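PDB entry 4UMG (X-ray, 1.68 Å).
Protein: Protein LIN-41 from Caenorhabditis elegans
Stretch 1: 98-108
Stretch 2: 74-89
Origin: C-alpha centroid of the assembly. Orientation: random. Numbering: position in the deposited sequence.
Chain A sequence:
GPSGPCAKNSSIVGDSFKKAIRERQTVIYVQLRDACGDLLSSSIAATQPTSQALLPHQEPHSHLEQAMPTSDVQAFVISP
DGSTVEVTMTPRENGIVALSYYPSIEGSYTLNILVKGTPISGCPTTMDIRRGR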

ATOM      1  N   ALA A  98       2.305  -5.838  -5.249  1.00 29.88           N
ATOM      2  CA  ALA A  98       3.473  -5.254  -4.587  1.00 29.73           C
ATOM      3  C   ALA A  98       3.437  -3.750  -4.865  1.00 32.34           C
ATOM      4  O   ALA A  98       3.242  -3.352  -6.019  1.00 32.95           O
ATOM      5  CB  ALA A  98       4.759  -5.861  -5.151  1.00 31.86           C
ATOM      6  N   LEU A  99       3.522  -2.913  -3.799  1.00 26.53           N
ATOM      7  CA  LEU A  99       3.541  -1.468  -3.897  1.00 25.44           C
ATOM      8  C   LEU A  99       4.950  -1.013  -3.580  1.00 30.62           C
ATOM      9  O   LEU A  99       5.488  -1.395  -2.544  1.00 33.79           O
ATOM     10  CB  LEU A  99       2.590  -0.861  -2.875  1.00 24.78           C
ATOM     11  CG  LEU A  99       1.111  -1.245  -3.012  1.00 31.49           C
ATOM     12  CD1 LEU A  99       0.284  -0.466  -2.012  1.00 31.58           C
ATOM     13  CD2 LEU A  99       0.570  -0.939  -4.401  1.00 34.41           C
ATOM     14  N   SER A 100       5.585  -0.306  -4.505  1.00 25.46           N
ATOM     15  CA  SER A 100       6.960   0.128  -4.311  1.00 25.12           C
ATOM     16  C   SER A 100       7.072   1.629  -4.313  1.00 27.10           C
ATOM     17  O   SER A 100       6.418   2.298  -5.111  1.00 27.53           O
ATOM     18  CB  SER A 100       7.874  -0.459  -5.395  1.00 27.45           C
ATOM     19  OG  SER A 100       8.014  -1.847  -5.167  1.00 46.89           O
ATOM     20  N   TYR A 101       7.858   2.174  -3.378  1.00 25.22           N
ATOM     21  CA  TYR A 101       8.075   3.604  -3.312  1.00 23.11           C
ATOM     22  C   TYR A 101       9.468   3.929  -2.784  1.00 26.77           C
ATOM     23  O   TYR A 101      10.119   3.083  -2.171  1.00 26.04           O
ATOM     24  CB  TYR A 101       6.957   4.305  -2.499  1.00 23.98           C
ATOM     25  CG  TYR A 101       7.084   4.092  -1.009  1.00 24.47           C
ATOM     26  CD1 TYR A 101       6.629   2.915  -0.410  1.00 26.47           C
ATOM     27  CD2 TYR A 101       7.603   5.087  -0.184  1.00 25.26           C
ATOM     28  CE1 TYR A 101       6.714   2.728   0.971  1.00 27.60           C
ATOM     29  CE2 TYR A 101       7.765   4.880   1.182  1.00 24.51           C
ATOM     30  CZ  TYR A 101       7.311   3.701   1.758  1.00 27.50           C
ATOM     31  OH  TYR A 101       7.434   3.494   3.105  1.00 29.59           O
ATOM     32  N   TYR A 102       9.928   5.160  -3.010  1.00 23.34           N
ATOM     33  CA  TYR A 102      11.279   5.583  -2.592  1.00 23.62           C
ATOM     34  C   TYR A 102      11.155   6.795  -1.676  1.00 26.60           C
ATOM     35  O   TYR A 102      10.859   7.895  -2.159  1.00 24.88           O
ATOM     36  CB  TYR A 102      12.088   5.934  -3.821  1.00 25.88           C
ATOM     37  CG  TYR A 102      13.530   6.275  -3.540  1.00 26.14           C
ATOM     38  CD1 TYR A 102      14.505   5.283  -3.498  1.00 28.86           C
ATOM     39  CD2 TYR A 102      13.939   7.599  -3.406  1.00 26.41           C
ATOM     40  CE1 TYR A 102      15.844   5.598  -3.286  1.00 29.64           C
ATOM     41  CE2 TYR A 102      15.289   7.929  -3.253  1.00 29.12           C
ATOM     42  CZ  TYR A 102      16.238   6.919  -3.206  1.00 32.57           C
ATOM     43  OH  TYR A 102      17.567   7.211  -3.013  1.00 35.30           O
ATOM     44  N   PRO A 103      11.295   6.594  -0.343  1.00 25.23           N
ATOM     45  CA  PRO A 103      11.169   7.725   0.585  1.00 24.75           C
ATOM     46  C   PRO A 103      12.474   8.511   0.637  1.00 30.08           C
ATOM     47  O   PRO A 103      13.454   8.010   1.186  1.00 30.05           O
ATOM     48  CB  PRO A 103      10.827   7.061   1.914  1.00 27.75           C
ATOM     49  CG  PRO A 103      11.392   5.670   1.808  1.00 33.07           C
ATOM     50  CD  PRO A 103      11.605   5.335   0.365  1.00 29.59           C
ATOM     51  N   SER A 104      12.489   9.729   0.057  1.00 26.66           N
ATOM     52  CA  SER A 104      13.735  10.521  -0.024  1.00 26.63           C
ATOM     53  C   SER A 104      14.104  11.224   1.279  1.00 32.38           C
ATOM     54  O   SER A 104      15.267  11.563   1.497  1.00 34.27           O
ATOM     55  CB  SER A 104      13.649  11.529  -1.167  1.00 28.48           C
ATOM     56  OG  SER A 104      12.839  12.645  -0.833  1.00 31.92           O
ATOM     57  N   ILE A 105      13.106  11.490   2.126  1.00 30.31           N
ATOM     58  CA  ILE A 105      13.296  12.219   3.369  1.00 31.47           C
ATOM     59  C   ILE A 105      12.781  11.418   4.574  1.00 33.33           C
ATOM     60  O   ILE A 105      11.890  10.567   4.440  1.00 28.65           O
ATOM     61  CB  ILE A 105      12.705  13.653   3.284  1.00 34.90           C
ATOM     62  CG1 ILE A 105      11.172  13.658   3.081  1.00 33.00           C
ATOM     63  CG2 ILE A 105      13.420  14.490   2.221  1.00 39.05           C
ATOM     64  CD1 ILE A 105      10.501  15.030   3.337  1.00 34.91           C
ATOM     65  N   GLU A 106      13.343  11.706   5.751  1.00 31.60           N
ATOM     66  CA  GLU A 106      12.941  11.042   6.991  1.00 31.14           C
ATOM     67  C   GLU A 106      11.618  11.607   7.453  1.00 33.26           C
ATOM     68  O   GLU A 106      11.307  12.752   7.117  1.00 34.00           O
ATOM     69  CB  GLU A 106      14.007  11.282   8.092  1.00 34.09           C
ATOM     70  CG  GLU A 106      14.446  12.734   8.248  1.00 46.77           C
ATOM     71  CD  GLU A 106      15.675  13.147   7.448  1.00 74.65           C
ATOM     72  OE1 GLU A 106      15.592  13.245   6.198  1.00 52.27           O
ATOM     73  OE2 GLU A 106      16.723  13.398   8.084  1.00 75.88           O
ATOM     74  N   GLY A 107      10.902  10.842   8.280  1.00 27.79           N
ATOM     75  CA  GLY A 107       9.667  11.331   8.884  1.00 27.07           C
ATOM     76  C   GLY A 107       8.414  10.524   8.663  1.00 29.53           C
ATOM     77  O   GLY A 107       8.438   9.366   8.252  1.00 28.45           O
ATOM     78  N   SER A 108       7.290  11.163   8.959  1.00 26.83           N
ATOM     79  CA  SER A 108       5.983  10.540   8.970  1.00 26.18           C
ATOM     80  C   SER A 108       5.261  10.574   7.627  1.00 28.14           C
ATOM     81  O   SER A 108       4.747  11.609   7.241  1.00 26.26           O
ATOM     82  CB  SER A 108       5.123  11.181  10.056  1.00 27.26           C
ATOM     83  OG  SER A 108       3.978  10.389  10.308  1.00 26.95           O
TER
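Stretch 2, residues 74-89: QAFVISPDGSTVEVTM

Stretch 2 lies on stretch 1 as a folded hairpin-like unit whose returning end pairs with strand 98-101. It runs out as strand 74-78, reverses through a type I turn from Ser79 to Gly82, and comes back to residues 88-89, antiparallel to stretch 1. Leu99 faces Met89 as a non-hydrogen-bonded pair (CA to CA 4.8 Å), and Ser100 faces Thr88 as the hydrogen-bonded pair (CA to CA 5.0 Å).

That second pair closes the small ring typical of antiparallel sheet: Ser100 N donates to Thr88 O, and Thr88 N to Ser100 O, each at 2.9 Å and nearly straight. Both carbonyls also receive a CA-H contact, Val87 CA to Ser100 O and Leu99 CA to Thr88 O, each 3.4 Å. At Ala98 the contact is of this weaker kind alone, with Met89 CA 3.4 Å from Ala98 O.

Past Val87 the direct ladder gives way to water. Water 2 accepts from Tyr102 N (2.8 Å) and donates to Glu86 O (2.7 Å), extending the pairing by one solvent molecule. Water 3 donates to Glu86 O (2.9 Å) and Ser100 O (3.1 Å) and lies 2.8 Å from Thr88 OG1, so Glu86 O serves both waters without a direct backbone partner across the contact.

The apolar layer lies on the side of Leu99. Both methyls of Leu99 touch Ala75, with CD1 3.8 Å and CD2 3.9 Å from Ala75 CB, and Leu99 CD2 also lies 3.7 Å from Met89 CB, so Leu99 touches both the outgoing and the returning strand of stretch 2. Tyr101, with chi1 p, sets its ring against Val77: CG2 of that valine lies over one face, and Tyr101 CD2 is 4.0 Å from Val77 CG1. Val85 CG1 approaches Tyr101 CB at 4.1 Å. On the other face of the sheet, Ser100 CB lies 4.4 Å from Thr88 CB.

The turn and the residues flanking it supply many of their own hydrogen bonds. Gly82 N donates to Ser79 O (3.1 Å) and Ser79 N to Ser83 O (2.8 Å); beyond the turn, Val85 N donates to Val77 O (2.9 Å); Asp81 OD1 accepts from Ser83 N (3.1 Å) and Ser83 OG (2.8 Å). Its Pro80 is left to pack, CD against Ile105 CD1 at 3.8 Å and CG 3.5 Å from Ser108 N. A CB on Gly107 would come 2.8 Å from Pro80 CG, and the backbone angles there already call for glycine. Water 1 lies within hydrogen-bonding reach of Ser108 O (2.8 Å) and Ile78 O (3.3 Å) and so can bridge the stretches, though it has more acceptors in reach than protons.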

ATOM      1  N   GLN A  74      -6.062   1.736  -6.286  1.00 29.68           N
ATOM      2  CA  GLN A  74      -5.304   2.985  -6.290  1.00 28.63           C
ATOM      3  C   GLN A  74      -4.481   2.991  -5.009  1.00 31.73           C
ATOM      4  O   GLN A  74      -4.952   2.547  -3.964  1.00 31.47           O
ATOM      5  CB  GLN A  74      -6.264   4.183  -6.290  1.00 29.52           C
ATOM      6  CG  GLN A  74      -7.159   4.252  -7.521  1.00 39.69           C
ATOM      7  CD  GLN A  74      -7.997   5.499  -7.513  1.00 55.34           C
ATOM      8  OE1 GLN A  74      -7.635   6.510  -8.109  1.00 47.30           O
ATOM      9  NE2 GLN A  74      -9.127   5.461  -6.823  1.00 49.24           N
ATOM     10  N   ALA A  75      -3.242   3.454  -5.081  1.00 26.47           N
ATOM     11  CA  ALA A  75      -2.422   3.541  -3.876  1.00 24.54           C
ATOM     12  C   ALA A  75      -1.641   4.843  -3.932  1.00 27.31           C
ATOM     13  O   ALA A  75      -1.094   5.187  -4.986  1.00 26.99           O
ATOM     14  CB  ALA A  75      -1.468   2.360  -3.796  1.00 25.75           C
ATOM     15  N   PHE A  76      -1.645   5.597  -2.840  1.00 22.31           N
ATOM     16  CA  PHE A  76      -0.808   6.779  -2.812  1.00 21.97           C
ATOM     17  C   PHE A  76      -0.036   6.879  -1.518  1.00 24.56           C
ATOM     18  O   PHE A  76      -0.455   6.367  -0.485  1.00 22.60           O
ATOM     19  CB  PHE A  76      -1.513   8.075  -3.146  1.00 26.92           C
ATOM     20  CG  PHE A  76      -2.635   8.348  -2.223  1.00 29.80           C
ATOM     21  CD1 PHE A  76      -2.411   8.981  -1.001  1.00 35.83           C
ATOM     22  CD2 PHE A  76      -3.940   8.082  -2.607  1.00 32.32           C
ATOM     23  CE1 PHE A  76      -3.473   9.262  -0.150  1.00 37.79           C
ATOM     24  CE2 PHE A  76      -5.002   8.419  -1.784  1.00 36.28           C
ATOM     25  CZ  PHE A  76      -4.761   8.994  -0.560  1.00 35.51           C
ATOM     26  N   VAL A  77       1.089   7.573  -1.584  1.00 21.70           N
ATOM     27  CA  VAL A  77       1.989   7.799  -0.480  1.00 21.68           C
ATOM     28  C   VAL A  77       2.308   9.277  -0.504  1.00 24.82           C
ATOM     29  O   VAL A  77       2.567   9.837  -1.585  1.00 22.81           O
ATOM     30  CB  VAL A  77       3.264   6.949  -0.586  1.00 24.99           C
ATOM     31  CG1 VAL A  77       4.347   7.406   0.400  1.00 25.36           C
ATOM     32  CG2 VAL A  77       2.953   5.469  -0.388  1.00 23.92           C
ATOM     33  N   ILE A  78       2.150   9.918   0.657  1.00 24.44           N
ATOM     34  CA  ILE A  78       2.433  11.340   0.844  1.00 22.93           C
ATOM     35  C   ILE A  78       3.591  11.435   1.782  1.00 24.26           C
ATOM     36  O   ILE A  78       3.588  10.796   2.839  1.00 22.40           O
ATOM     37  CB  ILE A  78       1.228  12.091   1.423  1.00 25.81           C
ATOM     38  CG1 ILE A  78      -0.054  11.708   0.662  1.00 28.25           C
ATOM     39  CG2 ILE A  78       1.491  13.587   1.405  1.00 26.22           C
ATOM     40  CD1 ILE A  78       0.044  11.885  -0.994  1.00 32.91           C
ATOM     41  N   SER A  79       4.581  12.273   1.434  1.00 23.33           N
ATOM     42  CA  SER A  79       5.743  12.414   2.268  1.00 23.20           C
ATOM     43  C   SER A  79       5.426  13.372   3.454  1.00 27.95           C
ATOM     44  O   SER A  79       4.332  13.955   3.476  1.00 23.89           O
ATOM     45  CB  SER A  79       6.914  12.904   1.402  1.00 26.58           C
ATOM     46  OG  SER A  79       6.744  14.289   1.179  1.00 33.89           O
ATOM     47  N   PRO A  80       6.355  13.528   4.445  1.00 31.14           N
ATOM     48  CA  PRO A  80       6.092  14.400   5.600  1.00 32.88           C
ATOM     49  C   PRO A  80       5.891  15.890   5.294  1.00 35.05           C
ATOM     50  O   PRO A  80       5.367  16.614   6.145  1.00 37.64           O
ATOM     51  CB  PRO A  80       7.331  14.190   6.493  1.00 35.03           C
ATOM     52  CG  PRO A  80       7.948  12.943   6.014  1.00 38.95           C
ATOM     53  CD  PRO A  80       7.676  12.879   4.563  1.00 32.97           C
ATOM     54  N   ASP A  81       6.297  16.332   4.093  1.00 31.50           N
ATOM     55  CA  ASP A  81       6.132  17.734   3.663  1.00 30.80           C
ATOM     56  C   ASP A  81       4.881  17.926   2.764  1.00 32.79           C
ATOM     57  O   ASP A  81       4.684  19.011   2.201  1.00 32.80           O
ATOM     58  CB  ASP A  81       7.421  18.268   2.990  1.00 32.92           C
ATOM     59  CG  ASP A  81       7.751  17.710   1.607  1.00 39.23           C
ATOM     60  OD1 ASP A  81       6.934  16.946   1.059  1.00 38.14           O
ATOM     61  OD2 ASP A  81       8.808  18.077   1.053  1.00 48.74           O
ATOM     62  N   GLY A  82       4.041  16.884   2.657  1.00 27.83           N
ATOM     63  CA  GLY A  82       2.823  16.964   1.863  1.00 27.41           C
ATOM     64  C   GLY A  82       2.927  16.673   0.387  1.00 28.32           C
ATOM     65  O   GLY A  82       1.907  16.732  -0.315  1.00 27.58           O
ATOM     66  N   SER A  83       4.118  16.246  -0.083  1.00 25.63           N
ATOM     67  CA  SER A  83       4.346  15.942  -1.492  1.00 25.61           C
ATOM     68  C   SER A  83       3.961  14.507  -1.787  1.00 27.40           C
ATOM     69  O   SER A  83       4.189  13.631  -0.947  1.00 24.55           O
ATOM     70  CB  SER A  83       5.825  16.124  -1.856  1.00 29.17           C
ATOM     71  OG  SER A  83       6.275  17.450  -1.607  1.00 42.40           O
ATOM     72  N   THR A  84       3.423  14.262  -2.993  1.00 24.68           N
ATOM     73  CA  THR A  84       3.070  12.896  -3.439  1.00 23.97           C
ATOM     74  C   THR A  84       4.358  12.210  -3.830  1.00 27.29           C
ATOM     75  O   THR A  84       5.294  12.847  -4.327  1.00 27.25           O
ATOM     76  CB  THR A  84       2.095  12.904  -4.627  1.00 33.22           C
ATOM     77  OG1 THR A  84       2.670  13.602  -5.713  1.00 34.93           O
ATOM     78  CG2 THR A  84       0.749  13.528  -4.288  1.00 34.59           C
ATOM     79  N   VAL A  85       4.403  10.911  -3.581  1.00 23.38           N
ATOM     80  CA  VAL A  85       5.563  10.058  -3.851  1.00 22.82           C
ATOM     81  C   VAL A  85       5.048   9.082  -4.866  1.00 26.83           C
ATOM     82  O   VAL A  85       3.952   8.544  -4.704  1.00 26.62           O
ATOM     83  CB  VAL A  85       6.012   9.393  -2.501  1.00 26.21           C
ATOM     84  CG1 VAL A  85       7.115   8.375  -2.685  1.00 27.59           C
ATOM     85  CG2 VAL A  85       6.432  10.470  -1.483  1.00 26.06           C
ATOM     86  N   GLU A  86       5.842   8.803  -5.913  1.00 24.05           N
ATOM     87  CA  GLU A  86       5.378   7.882  -6.948  1.00 25.75           C
ATOM     88  C   GLU A  86       5.305   6.447  -6.407  1.00 28.62           C
ATOM     89  O   GLU A  86       6.289   5.938  -5.871  1.00 27.28           O
ATOM     90  CB  GLU A  86       6.310   7.956  -8.171  1.00 27.79           C
ATOM     91  CG  GLU A  86       5.884   7.086  -9.351  1.00 37.92           C
ATOM     92  CD  GLU A  86       4.662   7.506 -10.153  1.00 56.15           C
ATOM     93  OE1 GLU A  86       4.283   8.699 -10.117  1.00 60.79           O
ATOM     94  OE2 GLU A  86       4.119   6.639 -10.871  1.00 53.90           O
ATOM     95  N   VAL A  87       4.136   5.821  -6.531  1.00 24.64           N
ATOM     96  CA  VAL A  87       3.967   4.417  -6.083  1.00 23.20           C
ATOM     97  C   VAL A  87       3.849   3.521  -7.308  1.00 28.73           C
ATOM     98  O   VAL A  87       2.992   3.748  -8.145  1.00 27.44           O
ATOM     99  CB  VAL A  87       2.725   4.258  -5.154  1.00 27.59           C
ATOM    100  CG1 VAL A  87       2.544   2.804  -4.710  1.00 28.22           C
ATOM    101  CG2 VAL A  87       2.846   5.177  -3.938  1.00 28.00           C
ATOM    102  N   THR A  88       4.686   2.481  -7.405  1.00 27.18           N
ATOM    103  CA  THR A  88       4.590   1.561  -8.526  1.00 27.84           C
ATOM    104  C   THR A  88       3.834   0.334  -8.046  1.00 32.58           C
ATOM    105  O   THR A  88       4.155  -0.199  -6.980  1.00 33.37           O
ATOM    106  CB  THR A  88       6.014   1.219  -8.990  1.00 31.73           C
ATOM    107  OG1 THR A  88       6.610   2.405  -9.524  1.00 32.47           O
ATOM    108  CG2 THR A  88       6.039   0.089 -10.036  1.00 35.89           C
ATOM    109  N   MET A  89       2.816  -0.111  -8.809  1.00 32.15           N
ATOM    110  CA  MET A  89       2.075  -1.299  -8.436  1.00 34.38           C
ATOM    111  C   MET A  89       2.273  -2.385  -9.482  1.00 39.00           C
ATOM    112  O   MET A  89       2.082  -2.168 -10.682  1.00 40.24           O
ATOM    113  CB  MET A  89       0.621  -1.032  -8.057  1.00 39.27           C
ATOM    114  CG  MET A  89      -0.348  -0.742  -9.158  1.00 45.95           C
ATOM    115  SD  MET A  89      -2.001  -0.920  -8.417  1.00 51.94           S
ATOM    116  CE  MET A  89      -1.968   0.464  -7.245  1.00 46.94           C
TER
HETATM  117  O   HOH W   1       2.686  12.372   5.546  1.00 25.90           O
HETATM  118  O   HOH W   2       8.829   6.621  -5.160  1.00 24.98           O
HETATM  119  O   HOH W   3       7.696   3.891  -7.425  1.00 28.94           O